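Local coordinates for peroxinectin A (Dictyostelium discoideum, PDB 6ERC), which is a secreted heme peroxidase that uses hydrogen peroxide to oxidise phenolic donors, iodide and thiocyanate, at residues A[120-126]-A[138-143]. Sequence-based numbering, arbitrary orientation.
With BMA (beta-D-mannopyranose), chain H.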
ATOM      1  N   ARG A 120       7.290  11.639 -10.112  1.00 61.03           N
ATOM      2  CA  ARG A 120       6.727  12.646 -10.995  1.00 61.85           C
ATOM      3  C   ARG A 120       6.209  13.820 -10.187  1.00 61.44           C
ATOM      4  O   ARG A 120       5.517  13.658  -9.176  1.00 60.06           O
ATOM      5  CB  ARG A 120       5.595  12.048 -11.832  1.00 61.36           C
ATOM      6  CG  ARG A 120       4.914  13.017 -12.801  1.00 62.18           C
ATOM      7  CD  ARG A 120       3.706  12.367 -13.441  1.00 62.53           C
ATOM      8  NE  ARG A 120       2.817  13.329 -14.088  1.00 62.76           N
ATOM      9  CZ  ARG A 120       1.687  12.999 -14.708  1.00 63.93           C
ATOM     10  NH1 ARG A 120       1.304  11.727 -14.774  1.00 63.71           N
ATOM     11  NH2 ARG A 120       0.936  13.938 -15.267  1.00 64.72           N
ATOM     12  N   ALA A 121       6.559  15.009 -10.655  1.00 60.16           N
ATOM     13  CA  ALA A 121       6.157  16.243 -10.005  1.00 59.71           C
ATOM     14  C   ALA A 121       5.686  17.232 -11.060  1.00 60.83           C
ATOM     15  O   ALA A 121       5.960  17.085 -12.255  1.00 61.53           O
ATOM     16  CB  ALA A 121       7.299  16.855  -9.167  1.00 58.02           C
ATOM     17  N   THR A 122       4.959  18.237 -10.592  1.00 59.53           N
ATOM     18  CA  THR A 122       4.404  19.271 -11.444  1.00 59.20           C
ATOM     19  C   THR A 122       4.482  20.599 -10.706  1.00 58.41           C
ATOM     20  O   THR A 122       4.451  20.651  -9.472  1.00 57.32           O
ATOM     21  CB  THR A 122       2.941  18.956 -11.833  1.00 58.62           C
ATOM     22  OG1 THR A 122       2.584  19.721 -12.987  1.00 67.11           O
ATOM     23  CG2 THR A 122       1.969  19.293 -10.671  1.00 57.83           C
ATOM     24  N   GLU A 123       4.587  21.671 -11.483  1.00 60.86           N
ATOM     25  CA  GLU A 123       4.633  23.007 -10.914  1.00 59.75           C
ATOM     26  C   GLU A 123       3.286  23.349 -10.282  1.00 59.96           C
ATOM     27  O   GLU A 123       2.228  23.016 -10.810  1.00 61.79           O
ATOM     28  CB  GLU A 123       5.014  24.038 -11.995  1.00 60.03           C
ATOM     29  CG  GLU A 123       5.278  25.423 -11.453  1.00 62.35           C
ATOM     30  CD  GLU A 123       5.840  26.349 -12.518  1.00 63.06           C
ATOM     31  OE1 GLU A 123       6.437  25.843 -13.497  1.00 63.43           O
ATOM     32  OE2 GLU A 123       5.687  27.579 -12.382  1.00 63.24           O
ATOM     33  N   VAL A 124       3.333  24.007  -9.131  1.00 58.66           N
ATOM     34  CA  VAL A 124       2.127  24.407  -8.407  1.00 57.04           C
ATOM     35  C   VAL A 124       2.266  25.866  -7.999  1.00 58.21           C
ATOM     36  O   VAL A 124       3.369  26.443  -8.022  1.00 60.23           O
ATOM     37  CB  VAL A 124       1.874  23.511  -7.170  1.00 57.02           C
ATOM     38  CG1 VAL A 124       1.589  22.085  -7.606  1.00 57.32           C
ATOM     39  CG2 VAL A 124       3.049  23.566  -6.192  1.00 56.80           C
ATOM     40  N   PRO A 125       1.149  26.501  -7.639  1.00 59.49           N
ATOM     41  CA  PRO A 125       1.212  27.887  -7.169  1.00 59.73           C
ATOM     42  C   PRO A 125       1.929  27.965  -5.834  1.00 60.03           C
ATOM     43  O   PRO A 125       1.761  27.100  -4.970  1.00 59.91           O
ATOM     44  CB  PRO A 125      -0.262  28.288  -7.038  1.00 58.30           C
ATOM     45  CG  PRO A 125      -1.017  27.299  -7.839  1.00 59.15           C
ATOM     46  CD  PRO A 125      -0.238  26.031  -7.764  1.00 59.07           C
ATOM     47  N   CYS A 126       2.731  29.017  -5.670  1.00 57.74           N
ATOM     48  CA  CYS A 126       3.498  29.194  -4.446  1.00 59.01           C
ATOM     49  C   CYS A 126       2.690  29.829  -3.324  1.00 59.16           C
ATOM     50  O   CYS A 126       3.110  29.757  -2.164  1.00 59.47           O
ATOM     51  CB  CYS A 126       4.736  30.052  -4.717  1.00 60.12           C
ATOM     52  SG  CYS A 126       6.063  29.207  -5.607  1.00 64.87           S
ATOM     53  N   LYS A 138      10.735  28.094  -8.049  1.00 61.33           N
ATOM     54  CA  LYS A 138       9.363  27.704  -8.333  1.00 59.66           C
ATOM     55  C   LYS A 138       8.903  26.689  -7.298  1.00 59.16           C
ATOM     56  O   LYS A 138       9.697  26.166  -6.516  1.00 60.00           O
ATOM     57  CB  LYS A 138       9.239  27.125  -9.748  1.00 61.61           C
ATOM     58  CG  LYS A 138       9.704  28.077 -10.843  1.00 63.12           C
ATOM     59  CD  LYS A 138       9.653  27.426 -12.220  1.00 63.86           C
ATOM     60  CE  LYS A 138      10.282  28.315 -13.287  1.00 64.37           C
ATOM     61  NZ  LYS A 138      10.234  27.684 -14.639  1.00 66.37           N
ATOM     62  N   CYS A 139       7.605  26.410  -7.299  1.00 59.44           N
ATOM     63  CA  CYS A 139       7.006  25.496  -6.338  1.00 58.80           C
ATOM     64  C   CYS A 139       6.504  24.246  -7.043  1.00 58.42           C
ATOM     65  O   CYS A 139       5.829  24.325  -8.079  1.00 57.57           O
ATOM     66  CB  CYS A 139       5.866  26.174  -5.575  1.00 58.28           C
ATOM     67  SG  CYS A 139       6.419  27.527  -4.519  1.00 59.47           S
ATOM     68  N   TYR A 140       6.838  23.094  -6.467  1.00 56.82           N
ATOM     69  CA  TYR A 140       6.475  21.801  -7.040  1.00 58.36           C
ATOM     70  C   TYR A 140       5.758  20.931  -6.027  1.00 58.06           C
ATOM     71  O   TYR A 140       5.962  21.047  -4.814  1.00 57.46           O
ATOM     72  CB  TYR A 140       7.695  21.022  -7.554  1.00 57.93           C
ATOM     73  CG  TYR A 140       8.452  21.763  -8.617  1.00 58.55           C
ATOM     74  CD1 TYR A 140       9.587  22.473  -8.292  1.00 59.30           C
ATOM     75  CD2 TYR A 140       8.020  21.777  -9.942  1.00 58.81           C
ATOM     76  CE1 TYR A 140      10.293  23.168  -9.244  1.00 59.84           C
ATOM     77  CE2 TYR A 140       8.719  22.476 -10.902  1.00 60.64           C
ATOM     78  CZ  TYR A 140       9.854  23.169 -10.555  1.00 60.46           C
ATOM     79  OH  TYR A 140      10.547  23.859 -11.522  1.00 62.59           O
ATOM     80  N   GLU A 141       4.937  20.040  -6.563  1.00 58.68           N
ATOM     81  CA  GLU A 141       4.236  19.052  -5.761  1.00 57.62           C
ATOM     82  C   GLU A 141       4.242  17.712  -6.476  1.00 57.68           C
ATOM     83  O   GLU A 141       4.175  17.656  -7.709  1.00 58.00           O
ATOM     84  CB  GLU A 141       2.792  19.507  -5.482  1.00 57.13           C
ATOM     85  CG  GLU A 141       2.011  18.613  -4.526  1.00 57.39           C
ATOM     86  CD  GLU A 141       2.786  18.286  -3.253  1.00 57.25           C
ATOM     87  OE1 GLU A 141       3.506  17.264  -3.239  1.00 55.57           O
ATOM     88  OE2 GLU A 141       2.679  19.048  -2.268  1.00 57.64           O
ATOM     89  N   GLN A 142       4.373  16.641  -5.695  1.00 56.86           N
ATOM     90  CA  GLN A 142       4.394  15.313  -6.285  1.00 57.80           C
ATOM     91  C   GLN A 142       3.004  14.908  -6.767  1.00 57.27           C
ATOM     92  O   GLN A 142       1.975  15.368  -6.255  1.00 55.87           O
ATOM     93  CB  GLN A 142       4.930  14.276  -5.289  1.00 57.42           C
ATOM     94  CG  GLN A 142       6.455  14.217  -5.188  1.00 57.38           C
ATOM     95  CD  GLN A 142       7.048  15.394  -4.435  1.00 57.20           C
ATOM     96  OE1 GLN A 142       6.498  15.844  -3.430  1.00 55.55           O
ATOM     97  NE2 GLN A 142       8.174  15.898  -4.919  1.00 57.32           N
ATOM     98  N   ILE A 143       2.986  14.039  -7.779  1.00 56.78           N
ATOM     99  CA  ILE A 143       1.762  13.660  -8.491  1.00 58.89           C
ATOM    100  C   ILE A 143       1.349  12.258  -8.069  1.00 57.19           C
ATOM    101  O   ILE A 143       2.157  11.321  -8.112  1.00 55.55           O
ATOM    102  CB  ILE A 143       1.943  13.748 -10.026  1.00 59.60           C
ATOM    103  CG1 ILE A 143       1.940  15.225 -10.502  1.00 58.62           C
ATOM    104  CG2 ILE A 143       0.841  12.932 -10.734  1.00 58.03           C
ATOM    105  CD1 ILE A 143       0.560  15.775 -10.888  1.00 58.75           C
TER
HETATM  106  C1  BMA H 606       2.827  19.243 -14.466  0.73 42.82           C
HETATM  107  C2  BMA H 606       3.093  18.115 -15.517  0.73 47.13           C
HETATM  108  C3  BMA H 606       1.751  17.442 -15.895  0.73 49.92           C
HETATM  109  C4  BMA H 606       0.603  18.489 -15.987  0.73 48.85           C
HETATM  110  C5  BMA H 606       1.219  19.890 -16.133  0.73 47.75           C
HETATM  111  C6  BMA H 606       0.201  20.992 -16.376  0.73 46.43           C
HETATM  112  O2  BMA H 606       3.925  17.095 -14.980  0.73 48.02           O
HETATM  113  O3  BMA H 606       1.417  16.416 -14.982  0.73 49.16           O
HETATM  114  O4  BMA H 606      -0.211  18.226 -17.119  0.73 50.57           O
HETATM  115  O5  BMA H 606       1.896  20.206 -14.910  0.73 44.69           O
HETATM  116  O6  BMA H 606       0.665  21.859 -17.430  0.73 47.36           O
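Two neighbouring strands of an antiparallel sheet, joined by a disulfide-closed loop, pair here, one of them carrying an O-mannosylated threonine. T122 and E141 form a hydrogen-bonded pair, T122 N to E141 O and E141 N to T122 O both at 3.0 Å. Further backbone hydrogen bonds flank this pair, I143 N to R120 O (2.9 Å) and V124 N to C139 O (2.7 Å). On the side of the connecting loop, C126 SG and C139 SG are bonded at 2.0 Å, closing the loop between them. T122 and E141 share one face of the sheet; V124 CG1 packs against E141 CB (3.6 Å) and T122 CG2 meets I143 CD1 (3.8 Å), while the carboxylate of E141 leads away to a salt bridge with R28. T122 OG1 carries the mannose through a 1.6 Å bond to BMA C1; extended R120 holds the sugar through NH2 to BMA O3 (2.5 Å), its guanidinium lying over I143 CG2. The arrangement is that of a β-hairpin with a long connecting loop, pinched off by a disulfide at the loop end.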